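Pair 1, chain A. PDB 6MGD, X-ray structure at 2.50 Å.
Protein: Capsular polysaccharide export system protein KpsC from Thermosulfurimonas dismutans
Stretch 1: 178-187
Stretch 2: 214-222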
# COMPACT_ATOMS: atom_id res chain seq x y z
N ASN A 178 -13.26 -11.92 -1.51
CA ASN A 178 -12.67 -12.39 -2.76
C ASN A 178 -13.72 -12.99 -3.68
O ASN A 178 -13.65 -12.83 -4.90
CB ASN A 178 -11.56 -13.41 -2.48
CG ASN A 178 -10.48 -12.87 -1.57
OD1 ASN A 178 -9.69 -12.00 -1.96
ND2 ASN A 178 -10.41 -13.40 -0.35
N LEU A 179 -14.71 -13.68 -3.10
CA LEU A 179 -15.76 -14.29 -3.91
C LEU A 179 -16.58 -13.24 -4.63
O LEU A 179 -16.89 -13.38 -5.82
CB LEU A 179 -16.65 -15.17 -3.03
CG LEU A 179 -15.99 -16.32 -2.27
CD1 LEU A 179 -15.42 -15.85 -0.92
CD2 LEU A 179 -16.97 -17.47 -2.07
N GLU A 180 -16.95 -12.16 -3.93
CA GLU A 180 -17.64 -11.06 -4.58
C GLU A 180 -16.75 -10.37 -5.60
O GLU A 180 -17.24 -9.91 -6.64
CB GLU A 180 -18.13 -10.05 -3.53
CG GLU A 180 -19.35 -10.51 -2.75
CD GLU A 180 -20.55 -10.75 -3.64
OE1 GLU A 180 -21.10 -11.87 -3.62
OE2 GLU A 180 -20.94 -9.82 -4.38
N LEU A 181 -15.44 -10.29 -5.33
CA LEU A 181 -14.52 -9.75 -6.33
C LEU A 181 -14.49 -10.64 -7.57
O LEU A 181 -14.71 -10.16 -8.69
CB LEU A 181 -13.12 -9.62 -5.73
CG LEU A 181 -12.03 -9.20 -6.72
CD1 LEU A 181 -12.38 -7.87 -7.37
CD2 LEU A 181 -10.68 -9.12 -6.03
N LEU A 182 -14.25 -11.94 -7.38
CA LEU A 182 -14.24 -12.86 -8.51
C LEU A 182 -15.58 -12.88 -9.22
O LEU A 182 -15.64 -12.99 -10.45
CB LEU A 182 -13.86 -14.26 -8.03
CG LEU A 182 -12.38 -14.46 -7.70
CD1 LEU A 182 -12.13 -15.86 -7.17
CD2 LEU A 182 -11.54 -14.19 -8.94
N LYS A 183 -16.68 -12.77 -8.46
CA LYS A 183 -17.99 -12.64 -9.07
C LYS A 183 -18.06 -11.38 -9.94
O LYS A 183 -18.37 -11.45 -11.13
CB LYS A 183 -19.08 -12.60 -7.99
CG LYS A 183 -19.58 -13.97 -7.56
CD LYS A 183 -20.62 -13.84 -6.46
CE LYS A 183 -21.70 -12.84 -6.83
NZ LYS A 183 -22.39 -13.19 -8.11
N SER A 184 -17.74 -10.23 -9.35
CA SER A 184 -17.80 -8.97 -10.09
C SER A 184 -16.85 -8.95 -11.27
O SER A 184 -17.15 -8.34 -12.30
CB SER A 184 -17.50 -7.80 -9.15
OG SER A 184 -17.53 -6.57 -9.85
N VAL A 185 -15.69 -9.61 -11.15
CA VAL A 185 -14.75 -9.65 -12.27
C VAL A 185 -15.36 -10.41 -13.45
O VAL A 185 -15.24 -9.98 -14.60
CB VAL A 185 -13.41 -10.28 -11.83
CG1 VAL A 185 -12.54 -10.59 -13.04
CG2 VAL A 185 -12.67 -9.35 -10.89
N ARG A 186 -16.02 -11.54 -13.17
CA ARG A 186 -16.59 -12.32 -14.26
C ARG A 186 -17.78 -11.61 -14.89
O ARG A 186 -17.97 -11.67 -16.11
CB ARG A 186 -17.00 -13.71 -13.75
CG ARG A 186 -17.73 -14.53 -14.80
CD ARG A 186 -17.19 -15.96 -14.90
NE ARG A 186 -15.80 -16.01 -15.33
CZ ARG A 186 -15.40 -15.93 -16.60
NH1 ARG A 186 -16.29 -15.78 -17.57
NH2 ARG A 186 -14.11 -15.99 -16.89
N GLU A 187 -18.60 -10.93 -14.08
CA GLU A 187 -19.77 -10.25 -14.64
C GLU A 187 -19.36 -9.18 -15.65
O GLU A 187 -20.02 -8.99 -16.67
CB GLU A 187 -20.62 -9.63 -13.53
CG GLU A 187 -20.96 -10.55 -12.36
CD GLU A 187 -22.03 -11.59 -12.68
OE1 GLU A 187 -21.97 -12.21 -13.76
OE2 GLU A 187 -22.92 -11.80 -11.83
N GLY A 214 -14.13 -24.70 -4.54
CA GLY A 214 -15.11 -25.17 -5.50
C GLY A 214 -16.02 -24.05 -5.99
O GLY A 214 -16.36 -23.99 -7.18
N GLU A 215 -16.43 -23.16 -5.08
CA GLU A 215 -17.25 -22.02 -5.47
C GLU A 215 -16.43 -20.91 -6.12
O GLU A 215 -17.01 -20.04 -6.78
CB GLU A 215 -17.99 -21.47 -4.25
CG GLU A 215 -17.09 -21.07 -3.09
CD GLU A 215 -17.86 -20.85 -1.81
OE1 GLU A 215 -17.42 -21.36 -0.75
OE2 GLU A 215 -18.90 -20.17 -1.85
N LEU A 216 -15.11 -20.92 -5.94
CA LEU A 216 -14.26 -19.97 -6.66
C LEU A 216 -14.22 -20.29 -8.15
O LEU A 216 -14.28 -19.38 -8.99
CB LEU A 216 -12.85 -19.98 -6.07
CG LEU A 216 -12.68 -19.57 -4.61
CD1 LEU A 216 -11.24 -19.77 -4.17
CD2 LEU A 216 -13.11 -18.12 -4.41
N LEU A 217 -14.13 -21.58 -8.49
CA LEU A 217 -14.05 -22.01 -9.88
C LEU A 217 -15.33 -21.74 -10.67
O LEU A 217 -15.30 -21.80 -11.90
CB LEU A 217 -13.71 -23.50 -9.95
CG LEU A 217 -12.27 -23.88 -9.62
CD1 LEU A 217 -12.11 -25.40 -9.58
CD2 LEU A 217 -11.31 -23.28 -10.64
N LYS A 218 -16.45 -21.45 -10.00
CA LYS A 218 -17.66 -21.09 -10.72
C LYS A 218 -17.59 -19.69 -11.32
O LYS A 218 -18.52 -19.29 -12.02
CB LYS A 218 -18.88 -21.20 -9.79
CG LYS A 218 -19.14 -22.63 -9.32
CD LYS A 218 -20.55 -22.82 -8.79
CE LYS A 218 -20.76 -22.12 -7.46
NZ LYS A 218 -22.09 -22.45 -6.88
N PHE A 219 -16.51 -18.95 -11.06
CA PHE A 219 -16.30 -17.64 -11.66
C PHE A 219 -14.90 -17.43 -12.20
O PHE A 219 -14.71 -16.53 -13.03
CB PHE A 219 -16.62 -16.53 -10.64
CG PHE A 219 -17.89 -16.76 -9.89
CD1 PHE A 219 -19.12 -16.49 -10.48
CD2 PHE A 219 -17.88 -17.26 -8.60
CE1 PHE A 219 -20.30 -16.71 -9.80
CE2 PHE A 219 -19.05 -17.48 -7.91
CZ PHE A 219 -20.27 -17.20 -8.51
N CYS A 220 -13.91 -18.21 -11.77
CA CYS A 220 -12.57 -18.16 -12.32
C CYS A 220 -12.25 -19.48 -13.02
O CYS A 220 -12.73 -20.54 -12.60
CB CYS A 220 -11.52 -17.88 -11.24
SG CYS A 220 -11.28 -19.23 -10.07
N ASP A 221 -11.45 -19.40 -14.08
CA ASP A 221 -11.16 -20.59 -14.88
C ASP A 221 -10.21 -21.53 -14.15
O ASP A 221 -10.49 -22.72 -14.00
CB ASP A 221 -10.61 -20.17 -16.24
CG ASP A 221 -11.63 -19.44 -17.08
OD1 ASP A 221 -12.62 -20.08 -17.49
OD2 ASP A 221 -11.47 -18.23 -17.30
N GLU A 222 -9.07 -21.01 -13.69
CA GLU A 222 -8.13 -21.80 -12.91
C GLU A 222 -7.71 -21.01 -11.68
O GLU A 222 -7.94 -19.80 -11.58
CB GLU A 222 -6.90 -22.21 -13.73
CG GLU A 222 -5.72 -21.25 -13.65
CD GLU A 222 -4.46 -21.82 -14.28
OE1 GLU A 222 -4.02 -21.29 -15.32
OE2 GLU A 222 -3.92 -22.80 -13.74

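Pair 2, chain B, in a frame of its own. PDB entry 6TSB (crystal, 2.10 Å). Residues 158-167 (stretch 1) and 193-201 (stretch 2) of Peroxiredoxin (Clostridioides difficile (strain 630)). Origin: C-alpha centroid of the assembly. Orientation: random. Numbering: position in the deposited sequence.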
# COMPACT_ATOMS: atom_id res chain seq x y z
N PHE B 158 -18.51 -34.23 24.01
CA PHE B 158 -17.57 -33.10 24.21
C PHE B 158 -18.01 -32.31 25.44
O PHE B 158 -17.18 -31.97 26.29
CB PHE B 158 -17.48 -32.25 22.94
CG PHE B 158 -16.41 -31.18 22.91
CD1 PHE B 158 -15.21 -31.33 23.61
CD2 PHE B 158 -16.58 -30.03 22.14
CE1 PHE B 158 -14.22 -30.36 23.54
CE2 PHE B 158 -15.58 -29.06 22.07
CZ PHE B 158 -14.41 -29.23 22.77
N THR B 159 -19.29 -32.05 25.58
CA THR B 159 -19.81 -31.22 26.70
C THR B 159 -19.52 -31.91 28.03
O THR B 159 -19.25 -31.21 29.06
CB THR B 159 -21.32 -31.00 26.55
OG1 THR B 159 -21.59 -30.54 25.22
CG2 THR B 159 -21.88 -30.04 27.58
N LEU B 160 -19.68 -33.23 28.05
CA LEU B 160 -19.49 -34.03 29.29
C LEU B 160 -17.98 -34.10 29.59
O LEU B 160 -17.57 -33.98 30.76
CB LEU B 160 -20.14 -35.41 29.11
CG LEU B 160 -21.67 -35.42 28.93
CD1 LEU B 160 -22.13 -36.76 28.37
CD2 LEU B 160 -22.43 -35.11 30.23
N LEU B 161 -17.14 -34.20 28.57
CA LEU B 161 -15.68 -34.17 28.79
C LEU B 161 -15.30 -32.83 29.46
O LEU B 161 -14.61 -32.84 30.49
CB LEU B 161 -14.99 -34.35 27.44
CG LEU B 161 -13.47 -34.34 27.52
CD1 LEU B 161 -12.99 -35.47 28.40
CD2 LEU B 161 -12.86 -34.44 26.12
N LEU B 162 -15.73 -31.72 28.88
CA LEU B 162 -15.43 -30.36 29.40
C LEU B 162 -15.96 -30.25 30.83
O LEU B 162 -15.26 -29.70 31.67
CB LEU B 162 -16.03 -29.31 28.46
CG LEU B 162 -15.37 -29.26 27.09
CD1 LEU B 162 -16.22 -28.52 26.09
CD2 LEU B 162 -13.99 -28.64 27.21
N THR B 163 -17.15 -30.79 31.08
CA THR B 163 -17.78 -30.79 32.43
C THR B 163 -16.84 -31.54 33.39
O THR B 163 -16.62 -31.03 34.50
CB THR B 163 -19.18 -31.43 32.43
OG1 THR B 163 -20.04 -30.55 31.72
CG2 THR B 163 -19.77 -31.67 33.81
N ALA B 164 -16.36 -32.71 32.98
CA ALA B 164 -15.45 -33.55 33.80
C ALA B 164 -14.14 -32.80 34.07
O ALA B 164 -13.72 -32.80 35.23
CB ALA B 164 -15.22 -34.88 33.13
N ILE B 165 -13.57 -32.11 33.07
CA ILE B 165 -12.34 -31.28 33.27
C ILE B 165 -12.64 -30.14 34.26
O ILE B 165 -11.92 -29.99 35.27
CB ILE B 165 -11.82 -30.79 31.92
CG1 ILE B 165 -11.56 -31.97 30.97
CG2 ILE B 165 -10.59 -29.94 32.15
CD1 ILE B 165 -11.13 -31.61 29.57
N ARG B 166 -13.70 -29.39 34.03
CA ARG B 166 -14.02 -28.24 34.92
C ARG B 166 -14.26 -28.70 36.36
O ARG B 166 -13.89 -27.93 37.32
CB ARG B 166 -15.22 -27.45 34.38
CG ARG B 166 -15.68 -26.32 35.30
CD ARG B 166 -14.60 -25.27 35.53
NE ARG B 166 -14.44 -24.42 34.34
CZ ARG B 166 -13.47 -23.53 34.16
NH1 ARG B 166 -12.52 -23.35 35.06
NH2 ARG B 166 -13.45 -22.82 33.04
N ASP B 167 -14.93 -29.85 36.54
CA ASP B 167 -15.26 -30.40 37.88
C ASP B 167 -13.95 -30.61 38.67
O ASP B 167 -13.91 -30.25 39.85
CB ASP B 167 -16.14 -31.67 37.79
CG ASP B 167 -17.61 -31.47 37.41
OD1 ASP B 167 -18.05 -30.28 37.28
OD2 ASP B 167 -18.33 -32.50 37.23
N ASP B 193 -24.12 -23.58 23.19
CA ASP B 193 -24.88 -23.02 24.35
C ASP B 193 -24.59 -23.84 25.61
O ASP B 193 -24.69 -23.29 26.69
CB ASP B 193 -26.38 -22.90 24.06
CG ASP B 193 -27.13 -24.22 23.90
OD1 ASP B 193 -26.64 -25.12 23.16
OD2 ASP B 193 -28.20 -24.34 24.52
N LYS B 194 -24.28 -25.13 25.48
CA LYS B 194 -23.96 -26.01 26.65
C LYS B 194 -22.51 -25.78 27.11
O LYS B 194 -22.31 -25.66 28.34
CB LYS B 194 -24.25 -27.48 26.31
CG LYS B 194 -25.72 -27.83 26.15
CD LYS B 194 -26.47 -27.78 27.47
CE LYS B 194 -27.63 -26.81 27.49
NZ LYS B 194 -28.90 -27.47 27.11
N ILE B 195 -21.53 -25.72 26.19
CA ILE B 195 -20.08 -25.55 26.58
C ILE B 195 -19.81 -24.12 27.03
O ILE B 195 -18.88 -23.95 27.79
CB ILE B 195 -19.12 -25.91 25.46
CG1 ILE B 195 -19.13 -24.88 24.34
CG2 ILE B 195 -19.39 -27.32 24.96
CD1 ILE B 195 -18.13 -25.21 23.24
N ALA B 196 -20.59 -23.15 26.55
CA ALA B 196 -20.43 -21.70 26.86
C ALA B 196 -20.18 -21.47 28.34
O ALA B 196 -19.15 -20.92 28.69
CB ALA B 196 -21.62 -20.91 26.36
N PRO B 197 -21.08 -21.87 29.27
CA PRO B 197 -20.90 -21.58 30.69
C PRO B 197 -19.80 -22.40 31.38
O PRO B 197 -19.42 -22.02 32.51
CB PRO B 197 -22.26 -21.90 31.33
CG PRO B 197 -22.89 -22.92 30.39
CD PRO B 197 -22.36 -22.57 29.01
N ILE B 198 -19.29 -23.44 30.73
CA ILE B 198 -18.22 -24.32 31.30
C ILE B 198 -16.85 -23.66 31.08
O ILE B 198 -16.05 -23.63 32.03
CB ILE B 198 -18.25 -25.74 30.70
CG1 ILE B 198 -19.57 -26.45 30.97
CG2 ILE B 198 -17.08 -26.55 31.25
CD1 ILE B 198 -19.86 -27.57 29.98
N ILE B 199 -16.60 -23.21 29.86
CA ILE B 199 -15.27 -22.70 29.41
C ILE B 199 -15.11 -21.21 29.74
O ILE B 199 -16.10 -20.53 29.98
CB ILE B 199 -15.08 -22.96 27.92
CG1 ILE B 199 -15.90 -22.02 27.03
CG2 ILE B 199 -15.38 -24.41 27.61
CD1 ILE B 199 -15.81 -22.36 25.56
N ASP B 200 -13.88 -20.73 29.72
CA ASP B 200 -13.52 -19.31 29.93
C ASP B 200 -13.46 -18.62 28.57
O ASP B 200 -13.88 -17.46 28.47
CB ASP B 200 -12.19 -19.18 30.67
CG ASP B 200 -12.28 -19.69 32.09
OD1 ASP B 200 -12.86 -19.00 32.90
OD2 ASP B 200 -11.79 -20.78 32.36
N TYR B 201 -13.00 -19.31 27.54
CA TYR B 201 -12.84 -18.73 26.20
C TYR B 201 -13.11 -19.79 25.14
O TYR B 201 -12.81 -20.97 25.38
CB TYR B 201 -11.43 -18.16 26.02
CG TYR B 201 -11.12 -16.98 26.90
CD1 TYR B 201 -11.67 -15.73 26.62
CD2 TYR B 201 -10.27 -17.08 27.99
CE1 TYR B 201 -11.42 -14.64 27.44
CE2 TYR B 201 -9.98 -15.98 28.79
CZ TYR B 201 -10.56 -14.76 28.52
OH TYR B 201 -10.28 -13.67 29.26

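In both pairs a regular helix, 178-187 in pair 1 and 158-167 in pair 2, is packed against a segment that makes a helical turn and then continues as loop. The central backbones superpose with an RMSD of 0.6 Å. The turn closes alike in each: Leu216(A) O accepts from Phe219(A) N at 3.1 Å and from Cys220(A) N at 3.0 Å. In pair 2, Ile195(B) O accepts from Ile198(B) N at 3.0 Å, and Ile195(B) O accepts from Ile199(B) N at 3.2 Å. Because the helix repeats about every 3.6 residues, positions i, i+3, i+4 and i+7 (179, 182, 183 and 186 in pair 1; 159, 162, 163 and 166 in pair 2) fall on the face that meets the second segment.

The matched leucines Leu182(A) and Leu162(B) point toward the partner and are buried, with chi1 m and chi2 t in both. A branched aliphatic chain suits such a site, because it fills space without a polar group to satisfy. Leu182(A) CD1 lies 3.7 Å from Leu216(A) CD2, and Leu162(B) CD1 lies 3.6 Å from Ile195(B) CG2; the beta-branched isoleucine supplies its methyl from closer to the backbone.

The main exchange is Phe219(A) for Ile198(B), each the residue of its segment most covered by the helix. The flat ring of Phe219(A) offers a face to the aliphatic part of Lys183(A), whose CG sits 3.5 Å from the ring centroid, almost on the ring normal, in a CH-pi contact. The matching Thr163(B) is shorter, and Ile198(B) fills the place with a slender branch: its CD1 lies 3.5 Å from Thr163(B) OG1. Beside that methyl the hydroxyl still has a partner, since Thr163(B) OG1 donates to Thr159(B) O at 2.9 Å within its own helix. One turn earlier in the helix, Leu179(A) and the smaller Thr159(B) touch the same two matched positions: Leu179(A) CD2 lies 3.3 Å from Glu215(A) OE2 and its CG 4.0 Å from Leu216(A) CD2, while Thr159(B) CG2 lies 3.7 Å from Lys194(B) CB and its OG1 3.9 Å from Ile195(B) CG2.

The arginines Arg186(A) and Arg166(B) match closely and do the same polar work: a long chain with several donors can reach both a backbone carbonyl and a carboxylate. Arg186(A) NE donates to Phe219(A) O at 2.6 Å, while NH2 forms a salt bridge with Asp221(A) OD2 at a loose 3.5 Å. In pair 2, Ile198(B) O receives both NE and NH2 of Arg166(B), each at 2.9 Å, and NH2 also donates to Asp200(B) OD2 at 2.7 Å. There both acceptors lie near the guanidinium plane, where its N-H bonds point, so the salt bridge is also a hydrogen bond.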